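Local structure of fructokinase (5EYN) at residues 188-191 / 192-196; 221-225 / 226-230. The protein phosphorylates fructose with ATP as a PfkB-family fructokinase of Vibrio cholerae, here holding fructose, ADP, beryllium trifluoride and calcium. One frame throughout, in Å; residues are numbered along the deposited sequence.

How the contacts relate
Contact 1 is the last turns of helix 186-194 and contact 2 the bend after helix 216-222 that leads into strand 230-234; their centres lie about 12 Å apart, and they touch directly. Val194 CG1 sits 3.6 Å from Ile228 CD1, Met191 CE is 3.9 Å from Ile223 CG2, and Phe226 CD1 comes within 3.7 Å of Gly195 CA. The Met191/Val194 side of the helix end thus packs against the hydrophobic side of the bend. The Val190 side chain is about 12 Å from the bound calcium and about 13 Å from the fructose. In contact 2, the Ile228 side chain is about 9 Å from that of Lys201, which binds a second ADP not bound to this chain here.

Contact 1 of 2, residues 188-191 / 192-196; sequences ATVM and RAVGL
Val194 N donates to Val190 O over 2.9 Å, nearly straight at 161° and in the carbonyl plane, the shortest of four i to i+4 bonds that carry helix 186-194 through this point. Arg192 N to Ala188 O and Ala193 N to Thr189 O precede it, and Gly195 N to Met191 O, 3.1 Å, follows it. This helix is the crossover of a beta-alpha-beta unit between strands 168-172 and 199-203. On the side turned from Arg192, Met191 and Val194 run side by side, pointing the same way. Chi1 (-67°) and chi2 (-51°) of Met191 bring its SD alongside Val194 CG2 at 4.0 Å, while a further bend at chi3 directs only the terminal methyl CE. Val194 CG2 also rests on the backbone, 3.4 Å from Val190 O, while Val190 CG1 approaches it more loosely at 4.4 Å. Val190, Ala193 and Val194 all reach Phe171 of strand 168-172. Arg192 behaves differently: its chain extends away to a cation-pi contact with Phe156 of helix 151-165. Thr189 OG1 is bonded to Glu185 O one turn back. The four bonds thus satisfy the N-H groups of 192-195 and the C=O groups of 188-191, and dispersion between Met191 and Val194 adds an apolar flank.

Contact 2 of 2, residues 221-225 / 226-230; sequences QAIAD and FQIPL
Phe226 sets its ring obliquely over the backbone and side chain of Ile223, with Phe226 CD2 4.1 Å from Ile223 CB. The overlap lies in a tight turn after helix 216-222, in the loop that enters strand 230-234 of the central sheet of this ribokinase-like fold. Two successive i to i+3 backbone bonds close the turn: Phe226 N donates to Ile223 O and Gln227 N to Ala224 O, each 3.0 Å long. Both donors stand well above the plane of the carbonyl they use, by 52° for the first, as is common for such tight i to i+3 bonds. Gln227 then takes a left-handed backbone conformation (phi 47°), which ends the winding and sends the chain off toward Ile228.

Ile223 O has more than one partner. A water also donates to it and in turn accepts from Ile228 N, joining the start of the turn to the residue that leaves it. The aromatic side chain crowds the same oxygen: Phe226 CB lies 3.2 Å and Phe226 CD2 3.3 Å from Ile223 O.

On the inner side, with chi1 at 62°, Ile223 has CG1 lodged between its backbone N and carbonyl carbon, and the remainder of the chain runs extended from there. Helix 186-194 lies against this apolar side; Ile223 also reaches Phe202, and Ile228 reaches Val200, both of strand 199-203. Asp225 and Gln227 stay on the solvent side. The two isoleucine side chains cross at an angle and meet end methyl to end methyl, Ile223 CD1 lying 4.0 Å from Ile228 CD1.

Contact 1 of 2, residues 188-191 / 192-196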
loop_
_atom_site.group_PDB
_atom_site.type_symbol
_atom_site.label_atom_id
_atom_site.label_comp_id
_atom_site.label_asym_id
_atom_site.label_seq_id
_atom_site.Cartn_x
_atom_site.Cartn_y
_atom_site.Cartn_z
ATOM N N ALA A 188 -8.134 11.978 23.816
ATOM C CA ALA A 188 -8.840 11.359 24.927
ATOM C C ALA A 188 -8.622 9.854 24.979
ATOM O O ALA A 188 -8.513 9.262 26.049
ATOM C CB ALA A 188 -10.315 11.661 24.835
ATOM N N THR A 189 -8.611 9.212 23.823
ATOM C CA THR A 189 -8.462 7.758 23.784
ATOM C C THR A 189 -7.062 7.350 24.254
ATOM O O THR A 189 -6.890 6.436 25.059
ATOM C CB THR A 189 -8.719 7.225 22.372
ATOM O OG1 THR A 189 -10.042 7.574 21.954
ATOM C CG2 THR A 189 -8.573 5.731 22.317
ATOM N N VAL A 190 -6.055 8.064 23.779
ATOM C CA VAL A 190 -4.685 7.795 24.194
ATOM C C VAL A 190 -4.528 8.052 25.691
ATOM O O VAL A 190 -3.916 7.244 26.395
ATOM C CB VAL A 190 -3.702 8.647 23.366
ATOM C CG1 VAL A 190 -2.316 8.637 23.985
ATOM C CG2 VAL A 190 -3.673 8.148 21.922
ATOM N N MET A 191 -5.104 9.138 26.206
ATOM C CA MET A 191 -4.933 9.409 27.624
ATOM C C MET A 191 -5.661 8.390 28.493
ATOM O O MET A 191 -5.226 8.119 29.609
ATOM C CB MET A 191 -5.345 10.839 27.966
ATOM C CG MET A 191 -4.415 11.868 27.337
ATOM S SD MET A 191 -2.655 11.591 27.633
ATOM C CE MET A 191 -2.542 12.025 29.356
ATOM N N ARG A 192 -6.748 7.806 27.992
ATOM C CA ARG A 192 -7.397 6.706 28.700
ATOM C C ARG A 192 -6.427 5.538 28.872
ATOM O O ARG A 192 -6.357 4.944 29.948
ATOM C CB ARG A 192 -8.655 6.258 27.950
ATOM C CG ARG A 192 -9.432 5.134 28.625
ATOM C CD ARG A 192 -10.593 4.668 27.750
ATOM N NE ARG A 192 -11.079 3.370 28.181
ATOM C CZ ARG A 192 -11.859 2.570 27.468
ATOM N NH1 ARG A 192 -12.269 2.931 26.268
ATOM N NH2 ARG A 192 -12.233 1.402 27.977
ATOM N N ALA A 193 -5.669 5.210 27.829
ATOM C CA ALA A 193 -4.681 4.147 27.920
ATOM C C ALA A 193 -3.526 4.539 28.842
ATOM O O ALA A 193 -3.023 3.707 29.591
ATOM C CB ALA A 193 -4.160 3.788 26.542
ATOM N N VAL A 194 -3.080 5.787 28.778
ATOM C CA VAL A 194 -2.036 6.248 29.688
ATOM C C VAL A 194 -2.438 5.971 31.149
ATOM O O VAL A 194 -1.608 5.578 31.971
ATOM C CB VAL A 194 -1.744 7.749 29.481
ATOM C CG1 VAL A 194 -0.870 8.303 30.591
ATOM C CG2 VAL A 194 -1.078 7.969 28.123
ATOM N N GLY A 195 -3.717 6.163 31.451
ATOM C CA GLY A 195 -4.232 5.922 32.788
ATOM C C GLY A 195 -4.300 4.471 33.216
ATOM O O GLY A 195 -4.517 4.186 34.397
ATOM N N LEU A 196 -4.097 3.548 32.281
ATOM C CA LEU A 196 -4.157 2.122 32.601
ATOM C C LEU A 196 -2.763 1.499 32.739
ATOM O O LEU A 196 -2.622 0.372 33.212
ATOM C CB LEU A 196 -4.904 1.377 31.500
ATOM C CG LEU A 196 -6.380 1.746 31.378
ATOM C CD1 LEU A 196 -6.979 1.196 30.101
ATOM C CD2 LEU A 196 -7.176 1.245 32.585
#

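Contact 2 of 2, residues 221-225 / 226-230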
loop_
_atom_site.group_PDB
_atom_site.type_symbol
_atom_site.label_atom_id
_atom_site.label_comp_id
_atom_site.label_asym_id
_atom_site.label_seq_id
_atom_site.Cartn_x
_atom_site.Cartn_y
_atom_site.Cartn_z
ATOM N N GLN A 221 3.930 17.441 34.975
ATOM C CA GLN A 221 3.005 17.903 36.003
ATOM C C GLN A 221 1.567 17.582 35.597
ATOM O O GLN A 221 0.743 17.209 36.428
ATOM C CB GLN A 221 3.171 19.405 36.243
ATOM C CG GLN A 221 4.500 19.783 36.889
ATOM C CD GLN A 221 4.729 21.285 36.926
ATOM O OE1 GLN A 221 4.069 22.046 36.215
ATOM N NE2 GLN A 221 5.673 21.718 37.754
ATOM N N ALA A 222 1.274 17.713 34.308
ATOM C CA ALA A 222 -0.074 17.494 33.808
ATOM C C ALA A 222 -0.528 16.046 33.936
ATOM O O ALA A 222 -1.724 15.778 33.978
ATOM C CB ALA A 222 -0.182 17.956 32.359
ATOM N N ILE A 223 0.412 15.107 34.001
ATOM C CA ILE A 223 0.037 13.707 34.153
ATOM C C ILE A 223 0.283 13.180 35.568
ATOM O O ILE A 223 0.136 11.988 35.821
ATOM C CB ILE A 223 0.741 12.797 33.111
ATOM C CG1 ILE A 223 2.265 12.825 33.277
ATOM C CG2 ILE A 223 0.334 13.202 31.695
ATOM C CD1 ILE A 223 3.002 11.838 32.348
ATOM N N ALA A 224 0.637 14.061 36.496
ATOM C CA ALA A 224 0.975 13.626 37.854
ATOM C C ALA A 224 -0.155 12.840 38.517
ATOM O O ALA A 224 0.088 11.844 39.203
ATOM C CB ALA A 224 1.348 14.818 38.713
ATOM N N ASP A 225 -1.391 13.284 38.332
ATOM C CA ASP A 225 -2.500 12.653 39.036
ATOM C C ASP A 225 -2.832 11.262 38.509
ATOM O O ASP A 225 -3.676 10.567 39.069
ATOM C CB ASP A 225 -3.726 13.562 39.012
ATOM C CG ASP A 225 -3.521 14.809 39.833
ATOM O OD1 ASP A 225 -2.919 14.697 40.924
ATOM O OD2 ASP A 225 -3.943 15.898 39.387
ATOM N N PHE A 226 -2.154 10.854 37.443
ATOM C CA PHE A 226 -2.289 9.500 36.918
ATOM C C PHE A 226 -1.527 8.504 37.804
ATOM O O PHE A 226 -1.793 7.304 37.767
ATOM C CB PHE A 226 -1.779 9.443 35.475
ATOM C CG PHE A 226 -2.668 10.149 34.475
ATOM C CD1 PHE A 226 -3.272 9.442 33.455
ATOM C CD2 PHE A 226 -2.895 11.519 34.552
ATOM C CE1 PHE A 226 -4.091 10.076 32.532
ATOM C CE2 PHE A 226 -3.716 12.160 33.626
ATOM C CZ PHE A 226 -4.310 11.434 32.615
ATOM N N GLN A 227 -0.603 9.004 38.621
ATOM C CA GLN A 227 0.223 8.153 39.485
ATOM C C GLN A 227 0.782 6.975 38.673
ATOM O O GLN A 227 0.707 5.821 39.089
ATOM C CB GLN A 227 -0.550 7.669 40.733
ATOM C CG GLN A 227 -0.850 8.759 41.795
ATOM C CD GLN A 227 0.315 9.061 42.757
ATOM O OE1 GLN A 227 1.310 8.322 42.831
ATOM N NE2 GLN A 227 0.186 10.164 43.502
ATOM N N ILE A 228 1.335 7.289 37.502
ATOM C CA ILE A 228 1.969 6.292 36.653
ATOM C C ILE A 228 3.275 5.860 37.312
ATOM O O ILE A 228 4.103 6.691 37.648
ATOM C CB ILE A 228 2.285 6.854 35.245
ATOM C CG1 ILE A 228 1.028 7.416 34.572
ATOM C CG2 ILE A 228 2.874 5.794 34.359
ATOM C CD1 ILE A 228 1.348 8.350 33.445
ATOM N N PRO A 229 3.456 4.553 37.519
ATOM C CA PRO A 229 4.642 4.079 38.234
ATOM C C PRO A 229 5.958 4.460 37.551
ATOM O O PRO A 229 6.897 4.862 38.233
ATOM C CB PRO A 229 4.444 2.563 38.259
ATOM C CG PRO A 229 2.974 2.388 38.211
ATOM C CD PRO A 229 2.485 3.471 37.299
ATOM N N LEU A 230 6.010 4.358 36.229
ATOM C CA LEU A 230 7.214 4.701 35.497
ATOM C C LEU A 230 6.872 5.411 34.210
ATOM O O LEU A 230 6.160 4.872 33.369
ATOM C CB LEU A 230 8.016 3.446 35.178
ATOM C CG LEU A 230 9.220 3.613 34.247
ATOM C CD1 LEU A 230 10.220 4.633 34.796
ATOM C CD2 LEU A 230 9.893 2.275 34.032
HETATM O O HOH W 1 1.926 10.035 36.858
#